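Local coordinates for protein methylmalonyl-CoA carboxyltransferase 12S subunit (Propionibacterium freudenreichii, PDB 1ON9) that catalyses transfer of the carboxyl group of methylmalonyl-CoA to the biotin of the 1.3S subunit and forms the hexameric core of transcarboxylase, at residues Q170-A175 against D190-T195; N233-A238 against L306-G311; T276-I281 against A493-K498. All coordinates share one frame; numbering follows the deposited sequence.

Contact 1 lies in the N-terminal carboxyltransferase half, contact 2 bridges the two halves and contact 3 lies at the periphery of the C-terminal one; the segments of contacts 2 and 3 alternate along the chain. Contact 1 joins two parallel strands of the first mixed sheet. Contact 2 begins on the next strand of that sheet, Met-194 O lying 2.9 Å from Ala-238 N, and reaches an outermost strand of the second, 305-308. Centre to centre, contact 2 is about 10 Å from contact 1 and 27 Å from contact 3. The side chain of Ile-174 is about 14 Å from bound methylmalonyl-coenzyme A, and that of Lys-309 about 11 Å from a cadmium ion.

Contact 1 (Q170-A175 against D190-T195); sequences QIAIIA and DFIIMT
Residues 170-175 and 191-195 run as parallel neighbours, their axes 4.7 Å apart at 17°, with Ala-172 N bonding Phe-191 O and Ala-172 O receiving Ile-193 N, each at 2.8 Å. Ile-174 continues the pattern through its N to Ile-193 O and its O to Thr-195 N. At the start of the pair Gln-170 O takes two donors, the amides of Asp-190 and Phe-191. The carboxylate of Asp-190 folds back, CG standing beside its own N (chi1 -57°), and OD1 accepts Gln-170 N at 2.9 Å from its anti side, 27° out of the carboxylate plane. Its OD2 is bonded by Asn-520 of a second subunit.

On one face, CD1 of Ile-193 touches both Ile-171 CG2 (3.9 Å) and Ile-173 CG1 (4.1 Å). On the other, the end of Ile-174 reaches across, CD1 meeting Ile-192 CG2 at 3.5 Å, while Met-194 CG rests against Ile-174 CB. Branched aliphatic residues suit both faces, which helix 241-253 and Pro-186 respectively help cover. The chemistry is therefore that of a buried parallel sheet: backbone polar groups pair here and with the flanking strands, hydrocarbon fills the faces, and one carboxylate serves both the amide starting a strand and a subunit interface.

Contact 2 (N233-A238 against L306-G311); sequences NIHFVA and LEVKAG
Lys-309 N donates to His-235 O at 2.9 Å, the one direct hydrogen bond between the two segments, and it reaches the oxygen well off the C=O line (C=O...N 132°). A water extends this link: it donates to His-235 O at 2.7 Å and to Glu-307 O, and accepts from Ala-310 N, so His-235 O is joined to two backbone groups of 306-311.

The aliphatic part of Lys-309 makes a CH-pi contact, its CE lying over one face of the His-235 ring, 4.0 Å from the centroid. CG1 of Val-308 meets the same ring at its edge, in plane. With its chain extended beyond CG, the lysine carries NZ past the imidazole to Glu-352, whose charge would probably balance its own. His-235 bonds Glu-352 through NE2 and Ile-192 N through ND1, which fixes the ring's rotation.

Apolar packing is centred on Phe-236, whose side chain crosses that of Leu-306 at about a right angle. CE2 touches Leu-306 CD2 at 3.5 Å, and CZ touches Val-308 CG2 at 3.8 Å. Replacing Phe-236 by an alanine is likely to open a gap beside these two methyl groups and cost Leu-306 its packing against the ring.

Phe-236 also packs on helix 241-253. Outermost strands of two sheets, with their adjoining loops, thus meet steeply without merging, as befits the paired crotonase-like halves of a carboxyltransferase.

Contact 3 (T276-I281 against A493-K498); sequences TELRDI and ADTRRK
Ala-493 and Thr-276 meet where the turn leading into a weakly bonded helix about 278-281 touches the 3-10 turn that precedes helix 495-505, both in the C-terminal carboxyltransferase half with its crotonase-like fold. The methyl of Ala-493 is the centre of the first shell: CB lies 3.9 Å from Thr-276 CA and 3.7 Å from Arg-279 NE, approaching the guanidinium obliquely. A small side chain suits this place because the two backbones come close, with CA atoms of Thr-276 and Ala-493 4.6 Å apart. Beside it, Leu-278 points toward the other segment and brings CD1 to Thr-495 CB at 4.1 Å, the two side chains crossing at about a right angle. No hydrogen bond spans the two segments; they meet through van der Waals contact.

The next shell sets these groups in place. Arg-279 N bonds Thr-276 O at 3.0 Å, closing the turn that carries both residues to Ala-493. The arginine chain is extended from CG to NE, which takes its charged end past the alanine methyl to a salt bridge with Asp-491. That aspartate also accepts from Ala-493 N, thereby tying both sides of the contact to one carboxylate. Leu-278 is backed by Ile-299 of helix 292-299, which touches Thr-495 as well, so the leucine fills an apolar corner among three helices. Thr-495 turns its hydroxyl back to Pro-492 O and leaves carbon facing the leucine. Farther out, Met-12 of a third subunit packs on Arg-279. Within its own segment the guanidinium is covered on one face by Thr-276 CG2, 3.4 Å above its plane and offset toward the rim.

Contact 1 (Q170-A175 against D190-T195)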
loop_
_atom_site.group_PDB
_atom_site.type_symbol
_atom_site.label_atom_id
_atom_site.label_comp_id
_atom_site.label_asym_id
_atom_site.label_seq_id
_atom_site.Cartn_x
_atom_site.Cartn_y
_atom_site.Cartn_z
ATOM N N GLN E 170 -25.339 0.084 8.892
ATOM C CA GLN E 170 -26.323 -0.977 9.055
ATOM C C GLN E 170 -27.385 -0.472 10.013
ATOM O O GLN E 170 -27.095 -0.052 11.127
ATOM C CB GLN E 170 -25.670 -2.241 9.611
ATOM C CG GLN E 170 -24.587 -2.787 8.711
ATOM C CD GLN E 170 -23.940 -4.012 9.301
ATOM O OE1 GLN E 170 -24.481 -5.099 9.205
ATOM N NE2 GLN E 170 -22.785 -3.832 9.940
ATOM N N ILE E 171 -28.622 -0.487 9.552
ATOM C CA ILE E 171 -29.731 -0.015 10.350
ATOM C C ILE E 171 -30.685 -1.166 10.555
ATOM O O ILE E 171 -31.139 -1.798 9.599
ATOM C CB ILE E 171 -30.458 1.161 9.646
ATOM C CG1 ILE E 171 -29.526 2.368 9.587
ATOM C CG2 ILE E 171 -31.722 1.557 10.425
ATOM C CD1 ILE E 171 -30.027 3.511 8.700
ATOM N N ALA E 172 -30.990 -1.449 11.814
ATOM C CA ALA E 172 -31.903 -2.533 12.112
ATOM C C ALA E 172 -33.213 -1.919 12.573
ATOM O O ALA E 172 -33.219 -0.992 13.384
ATOM C CB ALA E 172 -31.327 -3.425 13.219
ATOM N N ILE E 173 -34.317 -2.403 12.021
ATOM C CA ILE E 173 -35.626 -1.923 12.444
ATOM C C ILE E 173 -36.335 -3.159 12.965
ATOM O O ILE E 173 -36.681 -4.067 12.205
ATOM C CB ILE E 173 -36.468 -1.316 11.296
ATOM C CG1 ILE E 173 -35.747 -0.105 10.688
ATOM C CG2 ILE E 173 -37.819 -0.855 11.847
ATOM C CD1 ILE E 173 -35.241 -0.351 9.294
ATOM N N ILE E 174 -36.517 -3.205 14.277
ATOM C CA ILE E 174 -37.169 -4.341 14.901
ATOM C C ILE E 174 -38.622 -3.913 14.967
ATOM O O ILE E 174 -38.985 -2.973 15.692
ATOM C CB ILE E 174 -36.557 -4.624 16.297
ATOM C CG1 ILE E 174 -35.034 -4.788 16.136
ATOM C CG2 ILE E 174 -37.172 -5.902 16.894
ATOM C CD1 ILE E 174 -34.302 -5.160 17.371
ATOM N N ALA E 175 -39.446 -4.593 14.179
ATOM C CA ALA E 175 -40.858 -4.241 14.077
ATOM C C ALA E 175 -41.769 -5.419 14.376
ATOM O O ALA E 175 -42.911 -5.481 13.902
ATOM C CB ALA E 175 -41.135 -3.695 12.678
ATOM N N ASP E 190 -25.442 -0.908 13.351
ATOM C CA ASP E 190 -25.086 0.344 14.008
ATOM C C ASP E 190 -26.205 0.982 14.794
ATOM O O ASP E 190 -25.970 1.546 15.856
ATOM C CB ASP E 190 -24.561 1.334 12.975
ATOM C CG ASP E 190 -23.396 0.774 12.218
ATOM O OD1 ASP E 190 -23.463 0.734 10.977
ATOM O OD2 ASP E 190 -22.424 0.342 12.884
ATOM N N PHE E 191 -27.416 0.911 14.264
ATOM C CA PHE E 191 -28.537 1.512 14.941
ATOM C C PHE E 191 -29.735 0.624 14.971
ATOM O O PHE E 191 -30.097 0.024 13.962
ATOM C CB PHE E 191 -28.942 2.820 14.274
ATOM C CG PHE E 191 -27.876 3.852 14.296
ATOM C CD1 PHE E 191 -26.991 3.977 13.233
ATOM C CD2 PHE E 191 -27.724 4.678 15.400
ATOM C CE1 PHE E 191 -25.953 4.926 13.273
ATOM C CE2 PHE E 191 -26.696 5.616 15.449
ATOM C CZ PHE E 191 -25.811 5.737 14.384
ATOM N N ILE E 192 -30.346 0.528 16.141
ATOM C CA ILE E 192 -31.560 -0.244 16.249
ATOM C C ILE E 192 -32.743 0.686 16.483
ATOM O O ILE E 192 -32.779 1.419 17.474
ATOM C CB ILE E 192 -31.542 -1.237 17.415
ATOM C CG1 ILE E 192 -30.418 -2.264 17.222
ATOM C CG2 ILE E 192 -32.927 -1.925 17.492
ATOM C CD1 ILE E 192 -30.203 -3.183 18.420
ATOM N N ILE E 193 -33.694 0.663 15.559
ATOM C CA ILE E 193 -34.920 1.451 15.696
ATOM C C ILE E 193 -35.927 0.367 16.044
ATOM O O ILE E 193 -36.129 -0.568 15.263
ATOM C CB ILE E 193 -35.362 2.081 14.372
ATOM C CG1 ILE E 193 -34.309 3.053 13.876
ATOM C CG2 ILE E 193 -36.702 2.795 14.567
ATOM C CD1 ILE E 193 -34.481 3.384 12.440
ATOM N N MET E 194 -36.567 0.491 17.198
ATOM C CA MET E 194 -37.494 -0.529 17.639
ATOM C C MET E 194 -38.899 0.025 17.825
ATOM O O MET E 194 -39.081 1.029 18.513
ATOM C CB MET E 194 -36.973 -1.109 18.951
ATOM C CG MET E 194 -37.597 -2.397 19.343
ATOM S SD MET E 194 -36.824 -3.057 20.822
ATOM C CE MET E 194 -38.103 -4.331 21.225
ATOM N N THR E 195 -39.898 -0.624 17.228
ATOM C CA THR E 195 -41.257 -0.113 17.379
ATOM C C THR E 195 -41.841 -0.599 18.686
ATOM O O THR E 195 -41.346 -1.561 19.285
ATOM C CB THR E 195 -42.195 -0.573 16.265
ATOM O OG1 THR E 195 -42.488 -1.967 16.431
ATOM C CG2 THR E 195 -41.585 -0.314 14.918
HETATM O O HOH W 1 -21.648 -0.759 9.891
HETATM O O HOH W 2 -43.958 -2.928 14.302
#

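Contact 2 (N233-A238 against L306-G311)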
loop_
_atom_site.group_PDB
_atom_site.type_symbol
_atom_site.label_atom_id
_atom_site.label_comp_id
_atom_site.label_asym_id
_atom_site.label_seq_id
_atom_site.Cartn_x
_atom_site.Cartn_y
_atom_site.Cartn_z
ATOM N N ASN E 233 -29.736 -1.197 24.804
ATOM C CA ASN E 233 -29.588 -1.948 23.548
ATOM C C ASN E 233 -30.029 -1.254 22.262
ATOM O O ASN E 233 -29.608 -1.658 21.175
ATOM C CB ASN E 233 -30.383 -3.258 23.593
ATOM C CG ASN E 233 -29.825 -4.281 24.574
ATOM O OD1 ASN E 233 -30.588 -5.044 25.172
ATOM N ND2 ASN E 233 -28.512 -4.318 24.729
ATOM N N ILE E 234 -30.887 -0.247 22.361
ATOM C CA ILE E 234 -31.383 0.380 21.148
ATOM C C ILE E 234 -31.171 1.872 21.048
ATOM O O ILE E 234 -30.870 2.560 22.033
ATOM C CB ILE E 234 -32.874 0.074 20.935
ATOM C CG1 ILE E 234 -33.709 0.727 22.048
ATOM C CG2 ILE E 234 -33.095 -1.453 20.909
ATOM C CD1 ILE E 234 -35.203 0.663 21.759
ATOM N N HIS E 235 -31.367 2.378 19.843
ATOM C CA HIS E 235 -31.101 3.775 19.582
ATOM C C HIS E 235 -32.286 4.675 19.357
ATOM O O HIS E 235 -32.181 5.887 19.549
ATOM C CB HIS E 235 -30.139 3.853 18.402
ATOM C CG HIS E 235 -28.911 3.021 18.597
ATOM N ND1 HIS E 235 -28.909 1.650 18.445
ATOM C CD2 HIS E 235 -27.658 3.358 18.989
ATOM C CE1 HIS E 235 -27.709 1.178 18.733
ATOM N NE2 HIS E 235 -26.930 2.194 19.066
ATOM N N PHE E 236 -33.407 4.094 18.951
ATOM C CA PHE E 236 -34.603 4.880 18.709
ATOM C C PHE E 236 -35.833 4.058 19.028
ATOM O O PHE E 236 -35.882 2.869 18.711
ATOM C CB PHE E 236 -34.699 5.295 17.229
ATOM C CG PHE E 236 -33.525 6.074 16.738
ATOM C CD1 PHE E 236 -32.455 5.431 16.133
ATOM C CD2 PHE E 236 -33.481 7.455 16.904
ATOM C CE1 PHE E 236 -31.337 6.156 15.693
ATOM C CE2 PHE E 236 -32.375 8.191 16.471
ATOM C CZ PHE E 236 -31.298 7.531 15.863
ATOM N N VAL E 237 -36.825 4.695 19.641
ATOM C CA VAL E 237 -38.078 4.015 19.923
ATOM C C VAL E 237 -39.063 4.630 18.946
ATOM O O VAL E 237 -39.171 5.850 18.860
ATOM C CB VAL E 237 -38.590 4.263 21.365
ATOM C CG1 VAL E 237 -40.021 3.755 21.496
ATOM C CG2 VAL E 237 -37.708 3.537 22.368
ATOM N N ALA E 238 -39.767 3.788 18.202
ATOM C CA ALA E 238 -40.740 4.261 17.227
ATOM C C ALA E 238 -42.132 3.827 17.642
ATOM O O ALA E 238 -42.329 2.692 18.091
ATOM C CB ALA E 238 -40.414 3.686 15.833
ATOM N N LEU E 306 -31.341 14.963 15.478
ATOM C CA LEU E 306 -31.940 13.642 15.637
ATOM C C LEU E 306 -31.189 13.060 16.826
ATOM O O LEU E 306 -30.030 12.673 16.695
ATOM C CB LEU E 306 -31.655 12.796 14.398
ATOM C CG LEU E 306 -32.566 11.614 14.051
ATOM C CD1 LEU E 306 -31.712 10.448 13.636
ATOM C CD2 LEU E 306 -33.468 11.242 15.200
ATOM N N GLU E 307 -31.832 13.019 17.984
ATOM C CA GLU E 307 -31.166 12.516 19.172
ATOM C C GLU E 307 -31.079 10.995 19.138
ATOM O O GLU E 307 -32.057 10.321 18.814
ATOM C CB GLU E 307 -31.901 12.972 20.430
ATOM C CG GLU E 307 -30.982 12.981 21.621
ATOM C CD GLU E 307 -31.605 13.486 22.893
ATOM O OE1 GLU E 307 -32.629 14.209 22.846
ATOM O OE2 GLU E 307 -31.039 13.165 23.956
ATOM N N VAL E 308 -29.894 10.473 19.449
ATOM C CA VAL E 308 -29.653 9.031 19.470
ATOM C C VAL E 308 -29.723 8.603 20.940
ATOM O O VAL E 308 -29.220 9.316 21.814
ATOM C CB VAL E 308 -28.263 8.702 18.859
ATOM C CG1 VAL E 308 -28.010 7.204 18.888
ATOM C CG2 VAL E 308 -28.211 9.211 17.413
ATOM N N LYS E 309 -30.360 7.459 21.201
ATOM C CA LYS E 309 -30.533 6.951 22.564
ATOM C C LYS E 309 -31.066 8.061 23.448
ATOM O O LYS E 309 -30.602 8.264 24.572
ATOM C CB LYS E 309 -29.210 6.399 23.115
ATOM C CG LYS E 309 -28.949 4.994 22.604
ATOM C CD LYS E 309 -27.699 4.334 23.156
ATOM C CE LYS E 309 -27.666 2.878 22.670
ATOM N NZ LYS E 309 -26.437 2.149 23.089
ATOM N N ALA E 310 -32.065 8.763 22.925
ATOM C CA ALA E 310 -32.665 9.886 23.630
ATOM C C ALA E 310 -33.189 9.514 25.007
ATOM O O ALA E 310 -33.172 10.337 25.914
ATOM C CB ALA E 310 -33.784 10.492 22.785
ATOM N N GLY E 311 -33.627 8.271 25.175
ATOM C CA GLY E 311 -34.148 7.858 26.468
ATOM C C GLY E 311 -33.221 7.009 27.326
ATOM O O GLY E 311 -33.651 6.453 28.332
HETATM O O HOH W 3 -33.509 8.121 20.373
#

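Contact 3 (T276-I281 against A493-K498)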
loop_
_atom_site.group_PDB
_atom_site.type_symbol
_atom_site.label_atom_id
_atom_site.label_comp_id
_atom_site.label_asym_id
_atom_site.label_seq_id
_atom_site.Cartn_x
_atom_site.Cartn_y
_atom_site.Cartn_z
ATOM N N THR E 276 -27.337 36.198 20.760
ATOM C CA THR E 276 -27.096 36.528 22.161
ATOM C C THR E 276 -27.895 35.696 23.146
ATOM O O THR E 276 -27.585 35.675 24.333
ATOM C CB THR E 276 -27.379 38.008 22.436
ATOM O OG1 THR E 276 -28.744 38.293 22.120
ATOM C CG2 THR E 276 -26.463 38.880 21.595
ATOM N N GLU E 277 -28.928 35.017 22.669
ATOM C CA GLU E 277 -29.725 34.176 23.552
ATOM C C GLU E 277 -28.836 33.090 24.160
ATOM O O GLU E 277 -29.048 32.665 25.291
ATOM C CB GLU E 277 -30.880 33.539 22.779
ATOM C CG GLU E 277 -31.991 34.512 22.411
ATOM C CD GLU E 277 -33.067 33.866 21.549
ATOM O OE1 GLU E 277 -34.147 34.473 21.381
ATOM O OE2 GLU E 277 -32.832 32.754 21.029
ATOM N N LEU E 278 -27.834 32.645 23.406
ATOM C CA LEU E 278 -26.908 31.622 23.897
ATOM C C LEU E 278 -26.192 32.041 25.186
ATOM O O LEU E 278 -25.711 31.196 25.935
ATOM C CB LEU E 278 -25.857 31.303 22.828
ATOM C CG LEU E 278 -26.263 30.253 21.792
ATOM C CD1 LEU E 278 -25.328 30.314 20.586
ATOM C CD2 LEU E 278 -26.236 28.869 22.458
ATOM N N ARG E 279 -26.118 33.347 25.439
ATOM C CA ARG E 279 -25.453 33.836 26.642
ATOM C C ARG E 279 -26.312 33.596 27.869
ATOM O O ARG E 279 -25.825 33.656 28.991
ATOM C CB ARG E 279 -25.204 35.343 26.555
ATOM C CG ARG E 279 -24.343 35.815 25.396
ATOM C CD ARG E 279 -24.367 37.327 25.352
ATOM N NE ARG E 279 -23.455 37.872 24.353
ATOM C CZ ARG E 279 -23.569 39.091 23.835
ATOM N NH1 ARG E 279 -24.554 39.891 24.221
ATOM N NH2 ARG E 279 -22.711 39.504 22.920
ATOM N N ASP E 280 -27.592 33.331 27.650
ATOM C CA ASP E 280 -28.516 33.163 28.764
ATOM C C ASP E 280 -28.963 31.761 29.110
ATOM O O ASP E 280 -29.577 31.554 30.152
ATOM C CB ASP E 280 -29.757 34.014 28.511
ATOM C CG ASP E 280 -29.417 35.463 28.266
ATOM O OD1 ASP E 280 -28.766 36.074 29.145
ATOM O OD2 ASP E 280 -29.799 35.986 27.194
ATOM N N ILE E 281 -28.664 30.796 28.256
ATOM C CA ILE E 281 -29.101 29.433 28.509
ATOM C C ILE E 281 -28.379 28.785 29.680
ATOM O O ILE E 281 -28.994 28.091 30.486
ATOM C CB ILE E 281 -28.913 28.571 27.262
ATOM C CG1 ILE E 281 -29.782 29.124 26.134
ATOM C CG2 ILE E 281 -29.252 27.113 27.583
ATOM C CD1 ILE E 281 -29.451 28.573 24.756
ATOM N N ALA E 493 -22.425 33.918 22.441
ATOM C CA ALA E 493 -23.196 34.298 21.260
ATOM C C ALA E 493 -22.580 33.871 19.928
ATOM O O ALA E 493 -23.301 33.682 18.950
ATOM C CB ALA E 493 -23.416 35.823 21.250
ATOM N N ASP E 494 -21.256 33.732 19.891
ATOM C CA ASP E 494 -20.541 33.350 18.665
ATOM C C ASP E 494 -20.270 31.850 18.533
ATOM O O ASP E 494 -19.552 31.432 17.628
ATOM C CB ASP E 494 -19.185 34.051 18.594
ATOM C CG ASP E 494 -19.294 35.564 18.706
ATOM O OD1 ASP E 494 -20.254 36.124 18.153
ATOM O OD2 ASP E 494 -18.404 36.181 19.332
ATOM N N THR E 495 -20.828 31.056 19.435
ATOM C CA THR E 495 -20.593 29.619 19.421
ATOM C C THR E 495 -20.814 28.948 18.052
ATOM O O THR E 495 -19.950 28.213 17.576
ATOM C CB THR E 495 -21.468 28.921 20.469
ATOM O OG1 THR E 495 -21.140 29.417 21.780
ATOM C CG2 THR E 495 -21.245 27.410 20.410
ATOM N N ARG E 496 -21.958 29.202 17.419
ATOM C CA ARG E 496 -22.233 28.591 16.119
ATOM C C ARG E 496 -21.149 28.961 15.112
ATOM O O ARG E 496 -20.625 28.104 14.404
ATOM C CB ARG E 496 -23.610 29.015 15.598
ATOM C CG ARG E 496 -23.942 28.432 14.208
ATOM C CD ARG E 496 -25.382 28.732 13.822
ATOM N NE ARG E 496 -25.636 28.608 12.388
ATOM C CZ ARG E 496 -25.793 27.464 11.727
ATOM N NH1 ARG E 496 -25.724 26.292 12.355
ATOM N NH2 ARG E 496 -26.042 27.495 10.423
ATOM N N ARG E 497 -20.783 30.237 15.056
ATOM C CA ARG E 497 -19.749 30.637 14.114
ATOM C C ARG E 497 -18.425 29.932 14.399
ATOM O O ARG E 497 -17.761 29.456 13.481
ATOM C CB ARG E 497 -19.544 32.161 14.151
ATOM C CG ARG E 497 -18.458 32.673 13.200
ATOM C CD ARG E 497 -18.552 34.191 13.039
ATOM N NE ARG E 497 -18.253 34.901 14.279
ATOM C CZ ARG E 497 -17.028 35.050 14.779
ATOM N NH1 ARG E 497 -15.981 34.538 14.147
ATOM N NH2 ARG E 497 -16.844 35.711 15.915
ATOM N N LYS E 498 -18.028 29.876 15.670
ATOM C CA LYS E 498 -16.759 29.242 16.025
ATOM C C LYS E 498 -16.734 27.774 15.622
ATOM O O LYS E 498 -15.754 27.295 15.060
ATOM C CB LYS E 498 -16.491 29.386 17.527
ATOM C CG LYS E 498 -16.188 30.828 17.938
ATOM C CD LYS E 498 -14.908 31.294 17.296
ATOM C CE LYS E 498 -14.670 32.772 17.528
ATOM N NZ LYS E 498 -13.413 33.197 16.852
#